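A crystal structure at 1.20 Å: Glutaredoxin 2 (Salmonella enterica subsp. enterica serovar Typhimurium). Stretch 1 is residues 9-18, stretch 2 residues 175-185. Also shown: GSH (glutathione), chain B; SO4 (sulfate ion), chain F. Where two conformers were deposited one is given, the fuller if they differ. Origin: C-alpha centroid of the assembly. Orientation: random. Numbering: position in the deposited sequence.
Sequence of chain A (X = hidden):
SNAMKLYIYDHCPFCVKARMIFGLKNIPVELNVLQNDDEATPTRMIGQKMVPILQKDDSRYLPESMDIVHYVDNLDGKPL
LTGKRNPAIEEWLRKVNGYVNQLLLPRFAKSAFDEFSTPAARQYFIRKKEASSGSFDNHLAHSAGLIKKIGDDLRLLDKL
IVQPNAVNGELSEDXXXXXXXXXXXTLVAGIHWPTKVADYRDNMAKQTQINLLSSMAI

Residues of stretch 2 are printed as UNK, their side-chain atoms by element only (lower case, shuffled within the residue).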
# COMPACT_ATOMS: atom_id res chain seq x y z
N TYR A 9 3.30 -0.25 -9.16
CA TYR A 9 2.60 1.05 -9.26
C TYR A 9 2.75 1.66 -7.85
O TYR A 9 2.53 0.97 -6.86
CB TYR A 9 1.12 0.92 -9.59
CG TYR A 9 0.82 0.16 -10.84
CD1 TYR A 9 1.62 0.26 -11.97
CD2 TYR A 9 -0.30 -0.66 -10.89
CE1 TYR A 9 1.33 -0.51 -13.12
CE2 TYR A 9 -0.60 -1.39 -12.02
CZ TYR A 9 0.23 -1.34 -13.13
OH TYR A 9 -0.08 -2.12 -14.21
N ASP A 10 3.14 2.92 -7.77
CA ASP A 10 3.38 3.57 -6.48
C ASP A 10 2.14 3.65 -5.59
O ASP A 10 2.25 3.53 -4.37
CB ASP A 10 4.04 4.94 -6.74
CG ASP A 10 4.54 5.64 -5.48
OD1 ASP A 10 4.83 4.99 -4.47
OD2 ASP A 10 4.69 6.86 -5.58
N HIS A 11 0.97 3.83 -6.18
CA HIS A 11 -0.26 3.94 -5.40
C HIS A 11 -0.76 2.59 -4.86
O HIS A 11 -1.59 2.55 -3.97
CB HIS A 11 -1.41 4.52 -6.24
CG HIS A 11 -2.08 3.52 -7.14
ND1 HIS A 11 -1.68 3.32 -8.44
CD2 HIS A 11 -3.14 2.69 -6.95
CE1 HIS A 11 -2.46 2.40 -8.99
NE2 HIS A 11 -3.34 1.99 -8.10
N CYS A 12 -0.26 1.49 -5.41
CA CYS A 12 -0.86 0.18 -5.16
C CYS A 12 -0.48 -0.36 -3.79
O CYS A 12 0.69 -0.48 -3.51
CB CYS A 12 -0.38 -0.80 -6.26
SG CYS A 12 -0.89 -2.52 -5.95
N PRO A 13 -1.48 -0.65 -2.93
CA PRO A 13 -1.14 -1.12 -1.60
C PRO A 13 -0.39 -2.45 -1.61
O PRO A 13 0.46 -2.71 -0.73
CB PRO A 13 -2.50 -1.19 -0.89
CG PRO A 13 -3.47 -1.40 -1.96
CD PRO A 13 -2.93 -0.60 -3.11
N PHE A 14 -0.67 -3.31 -2.58
CA PHE A 14 0.06 -4.59 -2.67
C PHE A 14 1.54 -4.34 -2.96
O PHE A 14 2.40 -5.09 -2.49
CB PHE A 14 -0.60 -5.47 -3.73
CG PHE A 14 -2.02 -5.80 -3.43
CD1 PHE A 14 -3.06 -5.14 -4.07
CD2 PHE A 14 -2.34 -6.70 -2.44
CE1 PHE A 14 -4.38 -5.46 -3.77
CE2 PHE A 14 -3.67 -7.01 -2.14
CZ PHE A 14 -4.68 -6.38 -2.81
N CYS A 15 1.83 -3.35 -3.78
CA CYS A 15 3.20 -2.96 -4.04
C CYS A 15 3.89 -2.39 -2.80
O CYS A 15 5.06 -2.68 -2.53
CB CYS A 15 3.23 -1.97 -5.19
SG CYS A 15 2.79 -2.75 -6.78
N VAL A 16 3.17 -1.62 -2.01
CA VAL A 16 3.71 -1.12 -0.74
C VAL A 16 4.06 -2.32 0.15
O VAL A 16 5.12 -2.33 0.73
CB VAL A 16 2.73 -0.13 -0.08
CG1 VAL A 16 3.20 0.25 1.33
CG2 VAL A 16 2.54 1.11 -0.96
N LYS A 17 3.18 -3.31 0.22
CA LYS A 17 3.46 -4.51 1.02
C LYS A 17 4.82 -5.12 0.62
O LYS A 17 5.64 -5.44 1.46
CB LYS A 17 2.36 -5.57 0.87
CG LYS A 17 1.02 -5.11 1.41
CD LYS A 17 -0.08 -6.12 1.21
CE LYS A 17 -1.41 -5.50 1.41
NZ LYS A 17 -2.53 -6.45 1.42
N ALA A 18 5.00 -5.28 -0.69
CA ALA A 18 6.20 -5.89 -1.24
C ALA A 18 7.46 -5.08 -0.95
O ALA A 18 8.52 -5.65 -0.85
CB ALA A 18 6.07 -6.10 -2.74
N UNK A 175 0.87 -5.91 10.26
CA UNK A 175 1.58 -4.68 9.90
C UNK A 175 1.68 -4.52 8.39
O UNK A 175 1.55 -3.43 7.84
c UNK A 175 2.92 -4.62 12.01
o UNK A 175 3.23 -5.64 12.66
o UNK A 175 2.51 -3.57 12.54
c UNK A 175 2.97 -4.65 10.52
N UNK A 176 1.95 -5.64 7.72
CA UNK A 176 2.07 -5.67 6.27
C UNK A 176 0.74 -5.23 5.64
O UNK A 176 0.72 -4.48 4.67
c UNK A 176 3.85 -7.47 6.37
c UNK A 176 2.52 -7.06 4.26
c UNK A 176 5.05 -6.60 5.98
c UNK A 176 2.50 -7.05 5.77
N UNK A 177 -0.38 -5.68 6.18
CA UNK A 177 -1.69 -5.29 5.64
C UNK A 177 -2.14 -3.91 6.09
O UNK A 177 -2.84 -3.22 5.34
c UNK A 177 -2.51 -7.65 5.31
c UNK A 177 -2.28 -8.87 5.83
n UNK A 177 -2.44 -7.78 3.94
c UNK A 177 -2.75 -6.35 5.97
n UNK A 177 -2.11 -9.73 4.79
c UNK A 177 -2.21 -9.05 3.66
N UNK A 178 -1.79 -3.48 7.29
CA UNK A 178 -2.28 -2.22 7.80
C UNK A 178 -1.55 -0.98 7.27
O UNK A 178 -2.17 0.01 6.88
c UNK A 178 -2.22 -2.22 9.35
c UNK A 178 -2.61 -0.94 10.05
c UNK A 178 -4.09 -0.55 9.71
c UNK A 178 -2.39 -1.06 11.54
N UNK A 179 -0.22 -1.01 7.29
CA UNK A 179 0.54 0.15 6.89
C UNK A 179 0.16 0.70 5.49
O UNK A 179 -0.01 1.90 5.36
c UNK A 179 3.46 3.44 6.71
c UNK A 179 4.17 2.17 4.82
c UNK A 179 2.05 -0.04 7.03
c UNK A 179 4.15 3.36 5.51
c UNK A 179 3.49 1.06 5.31
c UNK A 179 2.79 2.36 7.18
c UNK A 179 2.82 1.14 6.51
N UNK A 180 0.01 -0.16 4.47
CA UNK A 180 -0.31 0.40 3.15
C UNK A 180 -1.60 1.21 3.14
O UNK A 180 -1.69 2.23 2.42
c UNK A 180 -0.40 -0.83 2.27
c UNK A 180 0.26 -1.61 4.41
c UNK A 180 0.48 -1.86 2.95
N UNK A 181 -2.61 0.74 3.86
CA UNK A 181 -3.86 1.47 3.96
C UNK A 181 -3.65 2.85 4.60
O UNK A 181 -4.10 3.87 4.09
c UNK A 181 -4.87 0.63 4.75
c UNK A 181 -6.92 1.77 3.81
c UNK A 181 -7.04 0.40 5.92
c UNK A 181 -6.18 1.33 5.07
N UNK A 182 -2.93 2.88 5.71
CA UNK A 182 -2.67 4.14 6.39
C UNK A 182 -1.83 5.06 5.51
O UNK A 182 -2.08 6.26 5.46
c UNK A 182 -2.78 3.04 8.75
c UNK A 182 -4.20 3.57 8.99
c UNK A 182 -2.03 3.93 7.76
c UNK A 182 -2.01 2.93 10.05
N UNK A 183 -0.79 4.51 4.89
CA UNK A 183 0.08 5.29 4.01
C UNK A 183 -0.74 5.98 2.93
O UNK A 183 -0.63 7.18 2.69
n UNK A 183 4.43 5.90 -1.44
c UNK A 183 1.95 4.97 1.09
n UNK A 183 2.46 4.78 -1.71
n UNK A 183 3.11 5.52 0.38
c UNK A 183 3.33 5.40 -0.93
c UNK A 183 1.14 4.36 3.43
c UNK A 183 2.22 5.00 2.57
N UNK A 184 -1.82 5.12 2.16
CA UNK A 184 -2.62 5.72 1.11
C UNK A 184 -3.63 6.73 1.66
O UNK A 184 -3.98 7.69 0.99
c UNK A 184 -3.18 4.62 0.23
c UNK A 184 -2.09 3.96 -0.64
o UNK A 184 -0.99 4.51 -0.83
n UNK A 184 -2.39 2.78 -1.17
N UNK A 185 -4.06 6.54 2.92
CA UNK A 185 -4.97 7.50 3.55
C UNK A 185 -4.34 8.87 3.76
O UNK A 185 -5.05 9.86 3.86
c UNK A 185 -7.02 5.30 6.02
c UNK A 185 -7.93 6.60 4.08
c UNK A 185 -6.69 5.96 4.67
c UNK A 185 -5.56 6.96 4.83
N1 GSH B . -2.96 -10.83 -5.28
CA1 GSH B . -2.08 -9.78 -5.80
C1 GSH B . -0.96 -9.52 -4.82
O11 GSH B . -1.19 -9.78 -3.60
O12 GSH B . 0.11 -9.05 -5.24
CB1 GSH B . -2.91 -8.53 -6.04
CG1 GSH B . -2.12 -7.48 -6.83
CD1 GSH B . -2.98 -6.39 -7.44
OE1 GSH B . -4.30 -6.35 -7.18
N2 GSH B . -2.40 -5.46 -8.15
CA2 GSH B . -3.10 -4.46 -8.95
C2 GSH B . -2.93 -4.75 -10.41
O2 GSH B . -1.77 -5.23 -10.84
CB2 GSH B . -2.61 -3.04 -8.62
SG2 GSH B . -2.94 -2.45 -6.93
N3 GSH B . -3.92 -4.48 -11.23
CA3 GSH B . -3.94 -4.98 -12.58
C3 GSH B . -3.92 -3.84 -13.51
O31 GSH B . -3.61 -2.69 -13.06
O32 GSH B . -4.20 -4.05 -14.72
S SO4 F . -2.91 -13.41 4.86
O1 SO4 F . -2.50 -14.47 5.80
O2 SO4 F . -3.97 -12.65 5.55
O3 SO4 F . -1.73 -12.58 4.61
O4 SO4 F . -3.46 -14.04 3.66

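Position 175 carries two carbons, the second bearing two oxygens, and lies out of reach of stretch 1. A carboxylate on so short a stem is aspartate, D175; both its oxygens are hydrogen-bonded elsewhere in the structure, which suits a buried charge.

Position 176 has four carbons, forked at the first, with one arm two carbons long. This is isoleucine, I176. Its CG2 packs 3.7 Å from CB of K17, so an apolar branch meets the aliphatic start of the lysine. Its backbone O lies 3.3 Å from K17 CG but finds no hydrogen-bonding partner, because the N of position 180 cannot donate to it.

Position 177 shows one carbon and then a five-membered ring of three carbons and two nitrogens: histidine, H177. CA-to-CB points away from stretch 1, yet the ring turns one nitrogen back to it. K17 NZ donates to H177 ND1 at 2.9 Å, and H177 NE2 donates to sulfate O3, also at 2.9 Å. Both partners lie at the ring edge, where the nitrogens' lone pair and hydrogen are directed. Accepting at ND1 and donating at NE2 is the pattern of a neutral imidazole protonated at NE2.

Position 178 has four carbons forked at the second, the mark of leucine; L178 points away and is buried, as an apolar chain should be.

Position 179 has one carbon followed by a six-carbon ring with no further atom, so it is phenylalanine. F179 leaves sideways, but its ring comes back to place CD2 4.1 Å from V16 CG1.

At position 180 three carbons close a ring onto the backbone nitrogen, which defines proline. P180 therefore has no N-H for the preceding turn, and the helix kinks here. Its compact ring allows a close approach: CB is 3.8 Å from P13 CB, and CG is 3.8 Å from V16 CG1 and 3.6 Å from K17 CG.

Positions 181 and 182 each have four carbons forked at the second. Both are leucines, L181 pointing away and L182 out of reach, and both are buried.

Position 183 runs through three carbons and a nitrogen to a carbon carrying two more nitrogens: arginine. R183 is long enough to bring NH1 2.9 Å from D10 O and NH2 3.2 Å from D10 OD1, the latter hydrogen bond being part of a salt bridge.

Position 184 has two carbons, the second with one oxygen and one nitrogen. With the nitrogen placed toward a carbonyl, this is asparagine; N184 ND2 gives H11 O a weak hydrogen bond of 2.9 Å.

Position 185 has four carbons forked at the second: leucine, L185, buried and out of reach.

The two helices cross at 125°, 8.7 Å apart at closest approach. Proline meets proline near the middle, flanked by V16 and the stem of K17. Polar bonds fasten both ends: K17 to H177, and R183 and N184 to the turn preceding helix 13-18, where C12 holds glutathione through a disulfide.

Stretch 2 (175-185) DIHLFPLLRNL
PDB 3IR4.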